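Local coordinates for protein probable translation initiation factor eIF-2B subunit gamma (Schizosaccharomyces pombe, PDB 5B04) that acts as the gamma subunit of the eIF2B complex, which catalyses the exchange of GDP for GTP on translation initiation factor eIF2, at residues Ala41-Gly46 with Ala88-Met93; Asn393-Asp398 with Ser410-Ser415; Lys201-Leu206 with Ala314-Ile319; Phe47-Tyr52 with Leu60-Leu65; Leu237-Ile242 with Ser261-Leu266. The protein carries 3 engineered substitutions. All coordinates share one frame; numbering follows the deposited sequence.

Contact 1: Ala41-Gly46 with Ala88-Met93; sequences AVVFAG and AILICM
Phe44 and Ile91 meet on one face of two parallel strands, with Phe44 CD1 3.5 Å from Ile91 CG2. The methyl comes up to the ring obliquely. CG of Phe44 stands anti to its backbone N (chi1 180°), and the ring reaches towards the end of the other strand. There Met93 bends at chi2, and its CE lies at the ring edge, 3.7 Å from Phe44 CZ. Gly46 N sits over the centre of one ring face. Further back, Val42 lies beside Ile89 and points the same way. Val42 CG1 also reaches Ile91 CD1, at 3.7 Å. The two strands are neighbours in the central sheet of the nucleotidyltransferase (GT-A) domain. Helix 74-82 comes between them in the chain, so they form a beta-alpha-beta crossover. Val43 and Leu90 occupy the other face. Their side chains cross at a slant, and Leu90 CD1 comes within 3.8 Å of Val43 CG1 and 4.0 Å of Ala45 CB. Helix 74-82 packs on Val43 and helix 97-105 on Leu90, while helix 128-134 lies against Phe44 and Ile91. Beneath the side chains, Val43 is bonded through N to Ile89 O and through O to Ile91 N. Ile91 O in turn accepts from Ala45 N, and Ala41 O accepts from Ile89 N at 2.9 Å.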
# COMPACT_ATOMS: atom_id res chain seq x y z
N ALA E 41 51.10 25.21 24.71
CA ALA E 41 50.90 25.23 26.16
C ALA E 41 51.96 26.02 26.92
O ALA E 41 53.14 26.01 26.55
CB ALA E 41 50.82 23.81 26.69
N VAL E 42 51.53 26.68 27.98
CA VAL E 42 52.44 27.41 28.86
C VAL E 42 52.27 26.95 30.31
O VAL E 42 51.22 27.17 30.92
CB VAL E 42 52.22 28.93 28.79
CG1 VAL E 42 53.05 29.63 29.85
CG2 VAL E 42 52.55 29.45 27.40
N VAL E 43 53.30 26.32 30.85
CA VAL E 43 53.29 25.90 32.24
C VAL E 43 54.12 26.86 33.09
O VAL E 43 55.30 27.06 32.83
CB VAL E 43 53.84 24.47 32.41
CG1 VAL E 43 53.97 24.12 33.89
CG2 VAL E 43 52.95 23.47 31.70
N PHE E 44 53.49 27.45 34.10
CA PHE E 44 54.19 28.37 34.99
C PHE E 44 54.66 27.65 36.25
O PHE E 44 53.85 27.08 36.99
CB PHE E 44 53.31 29.56 35.35
CG PHE E 44 53.97 30.54 36.28
CD1 PHE E 44 55.28 30.94 36.06
CD2 PHE E 44 53.28 31.08 37.36
CE1 PHE E 44 55.90 31.84 36.91
CE2 PHE E 44 53.89 31.98 38.21
CZ PHE E 44 55.20 32.36 37.98
N ALA E 45 55.96 27.68 36.48
CA ALA E 45 56.56 27.05 37.65
C ALA E 45 57.23 28.10 38.54
O ALA E 45 58.44 28.29 38.48
CB ALA E 45 57.56 25.99 37.24
N GLY E 46 56.43 28.78 39.35
CA GLY E 46 56.94 29.84 40.19
C GLY E 46 57.49 29.35 41.52
O GLY E 46 57.42 28.17 41.84
N ALA E 88 56.03 22.28 24.79
CA ALA E 88 55.44 23.21 25.74
C ALA E 88 56.46 24.23 26.23
O ALA E 88 57.65 23.95 26.31
CB ALA E 88 54.84 22.46 26.91
N ILE E 89 55.97 25.42 26.56
CA ILE E 89 56.81 26.47 27.14
C ILE E 89 56.77 26.39 28.66
O ILE E 89 55.69 26.36 29.26
CB ILE E 89 56.36 27.87 26.69
CG1 ILE E 89 56.44 27.99 25.16
CG2 ILE E 89 57.21 28.95 27.35
CD1 ILE E 89 55.96 29.33 24.64
N LEU E 90 57.94 26.37 29.29
CA LEU E 90 58.01 26.27 30.74
C LEU E 90 58.61 27.53 31.35
O LEU E 90 59.82 27.75 31.30
CB LEU E 90 58.83 25.05 31.16
CG LEU E 90 59.00 24.82 32.66
CD1 LEU E 90 57.67 24.92 33.39
CD2 LEU E 90 59.64 23.48 32.91
N ILE E 91 57.75 28.37 31.93
CA ILE E 91 58.19 29.57 32.62
C ILE E 91 58.56 29.23 34.06
O ILE E 91 57.85 28.48 34.73
CB ILE E 91 57.11 30.66 32.61
CG1 ILE E 91 56.85 31.16 31.20
CG2 ILE E 91 57.51 31.80 33.52
CD1 ILE E 91 55.62 32.04 31.08
N CYS E 92 59.67 29.79 34.54
CA CYS E 92 60.10 29.57 35.91
C CYS E 92 61.02 30.69 36.39
O CYS E 92 61.18 31.70 35.72
CB CYS E 92 60.82 28.22 36.04
SG CYS E 92 62.43 28.15 35.22
N MET E 93 61.61 30.49 37.57
CA MET E 93 62.55 31.45 38.13
C MET E 93 63.97 31.00 37.83
O MET E 93 64.24 29.81 37.72
CB MET E 93 62.33 31.59 39.63
CG MET E 93 60.88 31.85 40.02
SD MET E 93 60.21 33.31 39.21
CE MET E 93 58.47 33.16 39.61

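Contact 2: Asn393-Asp398 with Ser410-Ser415; sequences NSILMD and SCIVAS
Ile395 and Ile412 pair in parallel, and Ile395 is bonded to the other strand through both its N and its O. Ile395 N donates to Cys411 O at 3.1 Å. Val413 N donates to Ile395 O at 3.0 Å, nearly straight at 171°. Further along, the bond from Met397 N to Val413 O is weak. One side chain joins the ladder. Ser394 OG accepts from Cys411 N at 2.9 Å, because the hydroxyl stands anti to the carbonyl carbon (chi1 -67°). The same OG is also hydrogen-bonded to Ser392 O.

The apolar contacts split by face. Leu396 and Val413 lie side by side and point the same way, with Leu396 CD2 against Val413 CB. On the other face Ile395 CD1 and Ile412 CG1 are 4.2 Å apart, and helix 332-338 touches both isoleucines. Met397 bends so that its CE lies 4.0 Å from Ala414 CB.

The strands hold equivalent places in successive coils of the left-handed beta-helix domain. The chemistry implies that the coils are tied by backbone bonds and by stacking of like apolar residues, with the serine hydroxyl standing in as acceptor where the regular pairing begins.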
# COMPACT_ATOMS: atom_id res chain seq x y z
N ASN E 393 51.57 8.25 58.22
CA ASN E 393 50.95 9.38 57.51
C ASN E 393 51.94 10.46 57.11
O ASN E 393 51.62 11.65 57.12
CB ASN E 393 49.84 9.99 58.36
CG ASN E 393 48.48 9.37 58.09
OD1 ASN E 393 48.33 8.59 57.15
ND2 ASN E 393 47.49 9.71 58.91
N SER E 394 53.15 10.04 56.74
CA SER E 394 54.21 10.99 56.44
C SER E 394 54.65 10.92 54.98
O SER E 394 54.32 9.99 54.26
CB SER E 394 55.41 10.75 57.35
OG SER E 394 55.09 11.08 58.70
N ILE E 395 55.37 11.93 54.55
CA ILE E 395 55.95 11.92 53.23
C ILE E 395 57.42 12.19 53.31
O ILE E 395 57.84 13.15 53.93
CB ILE E 395 55.31 12.99 52.37
CG1 ILE E 395 53.84 12.71 52.21
CG2 ILE E 395 55.95 13.00 51.01
CD1 ILE E 395 53.03 13.97 52.22
N LEU E 396 58.22 11.36 52.67
CA LEU E 396 59.65 11.57 52.69
C LEU E 396 60.21 11.73 51.31
O LEU E 396 60.02 10.89 50.46
CB LEU E 396 60.33 10.40 53.35
CG LEU E 396 59.91 10.10 54.77
CD1 LEU E 396 60.63 8.85 55.22
CD2 LEU E 396 60.28 11.27 55.65
N MET E 397 60.95 12.80 51.12
CA MET E 397 61.49 13.13 49.84
C MET E 397 62.77 12.37 49.60
O MET E 397 63.03 11.40 50.27
CB MET E 397 61.75 14.61 49.77
CG MET E 397 60.63 15.41 50.39
SD MET E 397 60.15 16.69 49.25
CE MET E 397 59.64 17.97 50.37
N ASP E 398 63.52 12.76 48.58
CA ASP E 398 64.72 12.06 48.20
C ASP E 398 65.83 12.13 49.23
O ASP E 398 66.01 13.14 49.88
CB ASP E 398 65.25 12.64 46.91
CG ASP E 398 64.18 12.94 45.94
OD1 ASP E 398 63.54 11.99 45.48
OD2 ASP E 398 63.97 14.12 45.64
N SER E 410 52.42 11.79 60.97
CA SER E 410 51.74 12.74 60.10
C SER E 410 52.62 13.93 59.72
O SER E 410 52.15 15.07 59.69
CB SER E 410 50.45 13.24 60.77
OG SER E 410 49.79 14.20 59.97
N CYS E 411 53.88 13.66 59.41
CA CYS E 411 54.83 14.73 59.11
C CYS E 411 55.16 14.85 57.63
O CYS E 411 54.90 13.94 56.85
CB CYS E 411 56.13 14.51 59.89
SG CYS E 411 56.02 14.92 61.65
N ILE E 412 55.74 15.98 57.25
CA ILE E 412 56.28 16.15 55.90
C ILE E 412 57.75 16.50 56.01
O ILE E 412 58.11 17.54 56.56
CB ILE E 412 55.54 17.24 55.11
CG1 ILE E 412 54.04 16.95 55.06
CG2 ILE E 412 56.11 17.35 53.71
CD1 ILE E 412 53.24 18.01 54.34
N VAL E 413 58.60 15.66 55.45
CA VAL E 413 60.03 15.87 55.54
C VAL E 413 60.66 16.15 54.21
O VAL E 413 60.60 15.34 53.32
CB VAL E 413 60.70 14.61 56.07
CG1 VAL E 413 62.18 14.84 56.24
CG2 VAL E 413 60.08 14.20 57.38
N ALA E 414 61.32 17.28 54.11
CA ALA E 414 61.93 17.73 52.88
C ALA E 414 63.15 16.93 52.51
O ALA E 414 63.64 16.18 53.33
CB ALA E 414 62.35 19.17 53.00
N SER E 415 63.62 17.03 51.27
CA SER E 415 64.79 16.26 50.87
C SER E 415 66.10 16.71 51.48
O SER E 415 66.25 17.87 51.84
CB SER E 415 64.93 16.21 49.36
OG SER E 415 66.08 15.46 49.00

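Contact 3: Lys201-Leu206 with Ala314-Ile319; sequences KTSRLL and AKDGII
Asp316 reaches Arg204 and Ser203 with different carboxylate oxygens. OD1 lies 3.3 Å from Arg204 CG, so it meets the aliphatic part of the arginine. The charged ends stay apart, with Arg204 NE 4.7 Å from Asp316 OD1. OD2 turns to Ser203 OG, at 3.1 Å. The arginine chain bends at chi3, and Ala314 CB lies over one face of its guanidinium, offset toward the rim.

Two backbone bonds hold this set in place. Gly317 N donates to Ser203 O at 3.0 Å, and Leu205 N to Lys315 O at 2.7 Å. They make a single bridge, Arg204 with Asp316, between strands running at 102° to each other. Ser203 and Arg204 both face Glu199 in a G1 beta bulge, at the start of strand 204-207.

Further out, Lys162 forms a salt bridge with Asp316 OD2 and a hydrogen bond with Ser203 OG. An alanine in place of Asp316 would probably leave Lys162 without its charged mate and open a gap beside Arg204 CG. Asp166 brings a like charge close to OD2. Lys162 probably offsets the acidic charge of Asp316 and Asp166, and through Ser203 and Asp316 it links the hairpin of strands 196-199 and 204-207 to strand 315-319.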
# COMPACT_ATOMS: atom_id res chain seq x y z
N LYS E 201 21.94 27.70 31.45
CA LYS E 201 22.33 27.03 30.21
C LYS E 201 23.76 27.17 29.68
O LYS E 201 24.44 26.17 29.40
CB LYS E 201 21.40 27.55 29.12
CG LYS E 201 20.87 28.94 29.48
CD LYS E 201 20.18 29.67 28.34
CE LYS E 201 19.84 31.10 28.75
NZ LYS E 201 21.05 31.98 28.81
N THR E 202 24.20 28.41 29.50
CA THR E 202 25.34 28.73 28.65
C THR E 202 26.71 28.30 29.18
O THR E 202 27.71 28.42 28.48
CB THR E 202 25.39 30.24 28.37
OG1 THR E 202 25.58 30.95 29.60
CG2 THR E 202 24.09 30.70 27.72
N SER E 203 26.74 27.82 30.42
CA SER E 203 27.99 27.45 31.10
C SER E 203 28.98 28.61 31.12
O SER E 203 30.18 28.41 31.28
CB SER E 203 28.63 26.22 30.44
OG SER E 203 29.11 26.52 29.14
N ARG E 204 28.46 29.82 30.96
CA ARG E 204 29.30 31.01 30.92
C ARG E 204 29.52 31.58 32.32
O ARG E 204 28.58 31.76 33.09
CB ARG E 204 28.68 32.08 30.02
CG ARG E 204 28.66 31.74 28.55
CD ARG E 204 28.44 32.99 27.72
NE ARG E 204 28.76 34.19 28.48
CZ ARG E 204 28.31 35.41 28.20
NH1 ARG E 204 27.51 35.60 27.16
NH2 ARG E 204 28.66 36.44 28.96
N LEU E 205 30.78 31.85 32.63
CA LEU E 205 31.15 32.41 33.92
C LEU E 205 30.58 33.81 34.09
O LEU E 205 30.63 34.63 33.18
CB LEU E 205 32.67 32.44 34.06
CG LEU E 205 33.21 32.86 35.42
CD1 LEU E 205 33.57 31.65 36.26
CD2 LEU E 205 34.39 33.75 35.20
N LEU E 206 30.03 34.09 35.28
CA LEU E 206 29.41 35.38 35.54
C LEU E 206 30.02 36.10 36.73
O LEU E 206 30.30 37.30 36.66
CB LEU E 206 27.90 35.20 35.75
CG LEU E 206 27.12 34.99 34.45
CD1 LEU E 206 25.66 34.69 34.73
CD2 LEU E 206 27.25 36.22 33.55
N ALA E 314 33.38 36.39 25.68
CA ALA E 314 32.70 35.37 26.48
C ALA E 314 33.68 34.45 27.20
O ALA E 314 34.76 34.14 26.68
CB ALA E 314 31.78 34.55 25.59
N LYS E 315 33.30 34.02 28.39
CA LYS E 315 34.12 33.09 29.16
C LYS E 315 33.30 32.02 29.84
O LYS E 315 32.28 32.30 30.47
CB LYS E 315 34.95 33.83 30.19
CG LYS E 315 36.20 34.40 29.59
CD LYS E 315 36.69 35.52 30.43
CE LYS E 315 37.04 35.05 31.81
NZ LYS E 315 38.36 35.59 32.13
N ASP E 316 33.76 30.78 29.72
CA ASP E 316 33.02 29.64 30.23
C ASP E 316 33.79 28.92 31.33
O ASP E 316 35.02 28.87 31.32
CB ASP E 316 32.70 28.66 29.10
CG ASP E 316 31.69 29.22 28.12
OD1 ASP E 316 31.63 30.46 27.96
OD2 ASP E 316 30.95 28.42 27.51
N GLY E 317 33.05 28.37 32.28
CA GLY E 317 33.63 27.53 33.31
C GLY E 317 33.23 26.09 33.07
O GLY E 317 32.18 25.82 32.49
N ILE E 318 34.08 25.17 33.49
CA ILE E 318 33.76 23.75 33.41
C ILE E 318 34.12 23.07 34.72
O ILE E 318 35.23 23.22 35.23
CB ILE E 318 34.47 23.06 32.22
CG1 ILE E 318 34.28 21.55 32.28
CG2 ILE E 318 35.95 23.42 32.20
CD1 ILE E 318 34.97 20.80 31.16
N ILE E 319 33.21 22.27 35.25
CA ILE E 319 33.40 21.65 36.53
C ILE E 319 33.44 20.16 36.37
O ILE E 319 32.60 19.59 35.74
CB ILE E 319 32.24 22.01 37.44
CG1 ILE E 319 32.26 23.49 37.72
CG2 ILE E 319 32.34 21.27 38.75
CD1 ILE E 319 31.12 24.25 37.11

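Contact 4: Phe47-Tyr52 with Leu60-Leu65; sequences FGNSLY and LPKALL
Lys62 packs against Gly48 and Leu51 in a loop-to-loop contact made by an extended side chain. Both segments belong to the long connection between strand 39-45 and helix 74-82 of the nucleotidyltransferase domain. Lys62 opens a short 3-10 turn, residues 62-64. Its CG stands anti to the backbone N (chi1 177°), and the chain stays extended beyond it. CD comes within 3.6 Å of Gly48 CA. Leu51 approaches at about a right angle, with its CD1 3.9 Å from Lys62 CE. The same methyl meets Leu65 CD1 at 4.2 Å. Leu51 is the centre of an inverse gamma turn, and its carbonyl oxygen is hydrogen-bonded to Thr55 OG1.

At the tip, Lys62 NZ lies 3.6 Å from Asn49 OD1. A weak, long ion pair links NZ to Asp149. An alanine here would probably open a gap against Leu51 CD1 and leave Asp149 without this distant countercharge.

In related sugar-nucleotide pyrophosphorylases, the matching loop is glycine-rich, contacts the nucleotide, and ends in a Pro-Lys pair like Pro61 and Lys62; nucleotide binding is not established here. The contact between the segments is mainly van der Waals. Its chemistry implies that the methylene chain packs along Gly48 and Leu51 while the amine is carried on toward Asn49 and Asp149.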
# COMPACT_ATOMS: atom_id res chain seq x y z
N PHE E 47 58.05 30.28 42.29
CA PHE E 47 58.50 30.01 43.64
C PHE E 47 57.32 29.60 44.50
O PHE E 47 56.20 30.06 44.28
CB PHE E 47 59.20 31.25 44.22
CG PHE E 47 59.64 31.11 45.64
CD1 PHE E 47 60.87 30.54 45.95
CD2 PHE E 47 58.84 31.56 46.68
CE1 PHE E 47 61.28 30.42 47.26
CE2 PHE E 47 59.25 31.44 48.00
CZ PHE E 47 60.47 30.87 48.29
N GLY E 48 57.56 28.72 45.47
CA GLY E 48 56.51 28.24 46.35
C GLY E 48 55.81 29.36 47.09
O GLY E 48 56.38 29.99 47.98
N ASN E 49 54.56 29.62 46.72
CA ASN E 49 53.77 30.68 47.33
C ASN E 49 53.54 30.45 48.82
O ASN E 49 53.75 31.34 49.64
CB ASN E 49 52.43 30.84 46.62
CG ASN E 49 52.57 31.28 45.18
OD1 ASN E 49 51.97 30.70 44.28
ND2 ASN E 49 53.38 32.31 44.95
N SER E 50 53.11 29.24 49.17
CA SER E 50 52.69 28.95 50.53
C SER E 50 53.39 27.73 51.14
O SER E 50 53.37 27.54 52.35
CB SER E 50 51.17 28.75 50.58
OG SER E 50 50.50 29.87 50.04
N LEU E 51 54.01 26.91 50.29
CA LEU E 51 54.72 25.73 50.77
C LEU E 51 56.07 26.11 51.37
O LEU E 51 57.11 25.63 50.91
CB LEU E 51 54.93 24.73 49.62
CG LEU E 51 53.70 24.26 48.84
CD1 LEU E 51 53.92 24.44 47.35
CD2 LEU E 51 53.41 22.80 49.16
N TYR E 52 56.05 26.95 52.40
CA TYR E 52 57.27 27.58 52.91
C TYR E 52 58.39 26.62 53.34
O TYR E 52 59.52 26.77 52.87
CB TYR E 52 56.94 28.51 54.09
CG TYR E 52 58.18 28.93 54.85
CD1 TYR E 52 59.07 29.85 54.30
CD2 TYR E 52 58.46 28.41 56.11
CE1 TYR E 52 60.21 30.23 54.99
CE2 TYR E 52 59.59 28.80 56.80
CZ TYR E 52 60.46 29.71 56.24
OH TYR E 52 61.59 30.09 56.92
N LEU E 60 65.71 22.55 45.87
CA LEU E 60 64.35 22.10 45.62
C LEU E 60 63.43 23.26 45.23
O LEU E 60 62.90 23.95 46.10
CB LEU E 60 63.78 21.39 46.84
CG LEU E 60 63.86 19.86 46.86
CD1 LEU E 60 63.09 19.30 48.04
CD2 LEU E 60 63.34 19.28 45.55
N PRO E 61 63.25 23.47 43.92
CA PRO E 61 62.25 24.43 43.45
C PRO E 61 60.85 23.87 43.64
O PRO E 61 60.71 22.65 43.80
CB PRO E 61 62.59 24.60 41.97
CG PRO E 61 63.22 23.31 41.59
CD PRO E 61 63.99 22.85 42.80
N LYS E 62 59.84 24.73 43.63
CA LYS E 62 58.46 24.30 43.84
C LYS E 62 58.04 23.22 42.84
O LYS E 62 57.35 22.27 43.19
CB LYS E 62 57.51 25.50 43.74
CG LYS E 62 56.04 25.13 43.87
CD LYS E 62 55.15 26.35 43.63
CE LYS E 62 53.69 26.01 43.84
NZ LYS E 62 52.82 27.22 43.74
N ALA E 63 58.48 23.38 41.59
CA ALA E 63 58.05 22.51 40.51
C ALA E 63 58.59 21.08 40.62
O ALA E 63 58.08 20.17 39.97
CB ALA E 63 58.48 23.10 39.17
N LEU E 64 59.60 20.88 41.46
CA LEU E 64 60.24 19.57 41.55
C LEU E 64 59.89 18.82 42.84
O LEU E 64 60.40 17.73 43.07
CB LEU E 64 61.76 19.71 41.44
CG LEU E 64 62.30 19.85 40.01
CD1 LEU E 64 63.81 20.04 40.02
CD2 LEU E 64 61.92 18.63 39.18
N LEU E 65 59.02 19.40 43.66
CA LEU E 65 58.54 18.72 44.85
C LEU E 65 57.79 17.46 44.46
O LEU E 65 56.81 17.52 43.72
CB LEU E 65 57.63 19.63 45.68
CG LEU E 65 58.21 20.92 46.26
CD1 LEU E 65 57.07 21.75 46.82
CD2 LEU E 65 59.24 20.61 47.33

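Contact 5: Leu237-Ile242 with Ser261-Leu266; sequences LSDAHI and SIRGDL
His241 reaches toward Ser261, Ile262 and Arg263 with the edge of its imidazole. His241 CG is anti to its backbone N (chi1 -154°). NE2 lies 4.2 Å from Ser261 O, which sits near the ring plane. CD2 is 4.3 Å from Arg263 NE, also at the ring edge. Ile262 CG2 comes up obliquely, 4.4 Å from NE2. These are loose approaches, without a hydrogen bond between the segments. The ring also makes an edge-to-face pair with Phe243 and touches Ser147.

Arg263 bends at chi2 and chi3, so it folds back over its own loop. Its NE makes a weak bond to Ser261 O, 3.5 Å long but nearly straight at 172°. This oxygen lies in the plane of the guanidinium, at its edge. The segment 237-242 belongs to strand 230-245, a long broken strand of the central sheet in the nucleotidyltransferase domain. The segment 261-266 lies in the loop following that strand. Ser261 OG accepts from Gly264 N, an ST motif that joins Ser261 to the beginning of the helical-angled residues 264-266.

Asp239 is the third participant. The Asp239 and Arg263 side chains cross at about a right angle, with OD2 4.0 Å from CG of the arginine. The charged groups are farther apart, Asp239 OD2 being 5.3 Å from Arg263 NE. Any attraction between them is therefore likely to be modest. Ile262 turns to Cys145 and Phe243, on two strands of the sheet.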
# COMPACT_ATOMS: atom_id res chain seq x y z
N LEU E 237 33.67 25.34 44.80
CA LEU E 237 34.59 25.18 43.69
C LEU E 237 35.91 25.91 43.93
O LEU E 237 35.93 27.00 44.51
CB LEU E 237 33.95 25.68 42.40
CG LEU E 237 32.65 24.96 42.05
CD1 LEU E 237 32.05 25.53 40.77
CD2 LEU E 237 32.89 23.46 41.92
N SER E 238 36.99 25.29 43.49
CA SER E 238 38.31 25.91 43.53
C SER E 238 38.93 25.85 42.14
O SER E 238 38.63 24.94 41.36
CB SER E 238 39.22 25.21 44.55
OG SER E 238 39.39 23.84 44.22
N ASP E 239 39.77 26.82 41.82
CA ASP E 239 40.38 26.88 40.50
C ASP E 239 41.43 25.79 40.33
O ASP E 239 42.33 25.65 41.16
CB ASP E 239 41.00 28.25 40.24
CG ASP E 239 41.67 28.35 38.89
OD1 ASP E 239 41.13 27.78 37.92
OD2 ASP E 239 42.74 28.99 38.80
N ALA E 240 41.32 25.02 39.26
CA ALA E 240 42.28 23.97 38.95
C ALA E 240 43.45 24.54 38.16
O ALA E 240 44.32 23.80 37.70
CB ALA E 240 41.62 22.84 38.19
N HIS E 241 43.45 25.86 38.01
CA HIS E 241 44.44 26.60 37.22
C HIS E 241 44.65 26.00 35.84
O HIS E 241 45.75 26.03 35.29
CB HIS E 241 45.78 26.68 37.95
CG HIS E 241 46.61 27.87 37.56
ND1 HIS E 241 47.51 27.84 36.52
CD2 HIS E 241 46.67 29.12 38.08
CE1 HIS E 241 48.09 29.02 36.41
NE2 HIS E 241 47.60 29.81 37.35
N ILE E 242 43.58 25.44 35.27
CA ILE E 242 43.59 25.03 33.88
C ILE E 242 42.91 26.11 33.07
O ILE E 242 41.73 26.40 33.27
CB ILE E 242 42.86 23.70 33.64
CG1 ILE E 242 43.27 22.66 34.68
CG2 ILE E 242 43.12 23.20 32.23
CD1 ILE E 242 42.38 21.44 34.63
N SER E 261 48.21 37.46 37.86
CA SER E 261 48.15 36.10 38.34
C SER E 261 47.30 35.14 37.55
O SER E 261 47.28 33.95 37.84
CB SER E 261 47.58 36.08 39.74
OG SER E 261 46.21 36.42 39.67
N ILE E 262 46.55 35.65 36.59
CA ILE E 262 45.69 34.82 35.77
C ILE E 262 44.44 34.50 36.57
O ILE E 262 43.49 33.98 36.02
CB ILE E 262 46.38 33.51 35.33
CG1 ILE E 262 47.48 33.82 34.32
CG2 ILE E 262 45.37 32.51 34.76
CD1 ILE E 262 47.90 32.66 33.44
N ARG E 263 44.47 34.77 37.85
CA ARG E 263 43.24 34.78 38.59
C ARG E 263 42.91 36.21 38.92
O ARG E 263 41.78 36.52 39.23
CB ARG E 263 43.33 33.94 39.86
CG ARG E 263 44.06 32.62 39.68
CD ARG E 263 44.81 32.25 40.95
NE ARG E 263 46.25 32.46 40.81
CZ ARG E 263 47.14 32.21 41.77
NH1 ARG E 263 46.74 31.76 42.94
NH2 ARG E 263 48.43 32.43 41.54
N GLY E 264 43.90 37.09 38.88
CA GLY E 264 43.63 38.51 38.86
C GLY E 264 43.14 38.81 37.45
O GLY E 264 42.19 39.53 37.25
N ASP E 265 43.80 38.22 36.47
CA ASP E 265 43.42 38.40 35.07
C ASP E 265 41.95 38.06 34.74
O ASP E 265 41.22 38.72 34.02
CB ASP E 265 44.52 37.85 34.12
CG ASP E 265 44.25 38.11 32.64
OD1 ASP E 265 44.24 39.29 32.28
OD2 ASP E 265 44.09 37.16 31.85
N LEU E 266 41.59 36.91 35.27
CA LEU E 266 40.32 36.34 34.92
C LEU E 266 39.12 37.22 35.04
O LEU E 266 38.32 37.33 34.14
CB LEU E 266 40.16 35.11 35.78
CG LEU E 266 39.11 34.21 35.18
CD1 LEU E 266 39.48 32.77 35.46
CD2 LEU E 266 37.76 34.55 35.74

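In the fold
Contacts 1, 3 and 5 all reach the mixed central sheet of the nucleotidyltransferase domain. The centres of contacts 1 and 3 are about 26 Å apart, and contact 5 lies between, about 15 Å and 14 Å from them. Contact 4 is nested in the loop closed by contact 1 and touches it, for example where Ala45 packs on Ala63. Contact 5 is likewise nested inside contact 3, joined by a probable hydrogen bond from Lys315 NZ to Leu266 O. Contact 2 comes last in the chain, in the left-handed beta-helix domain. Met397 and Ser415 there pack on Leu60 and Leu65 of contact 4, so the crossover loop forms part of the interface between the domains.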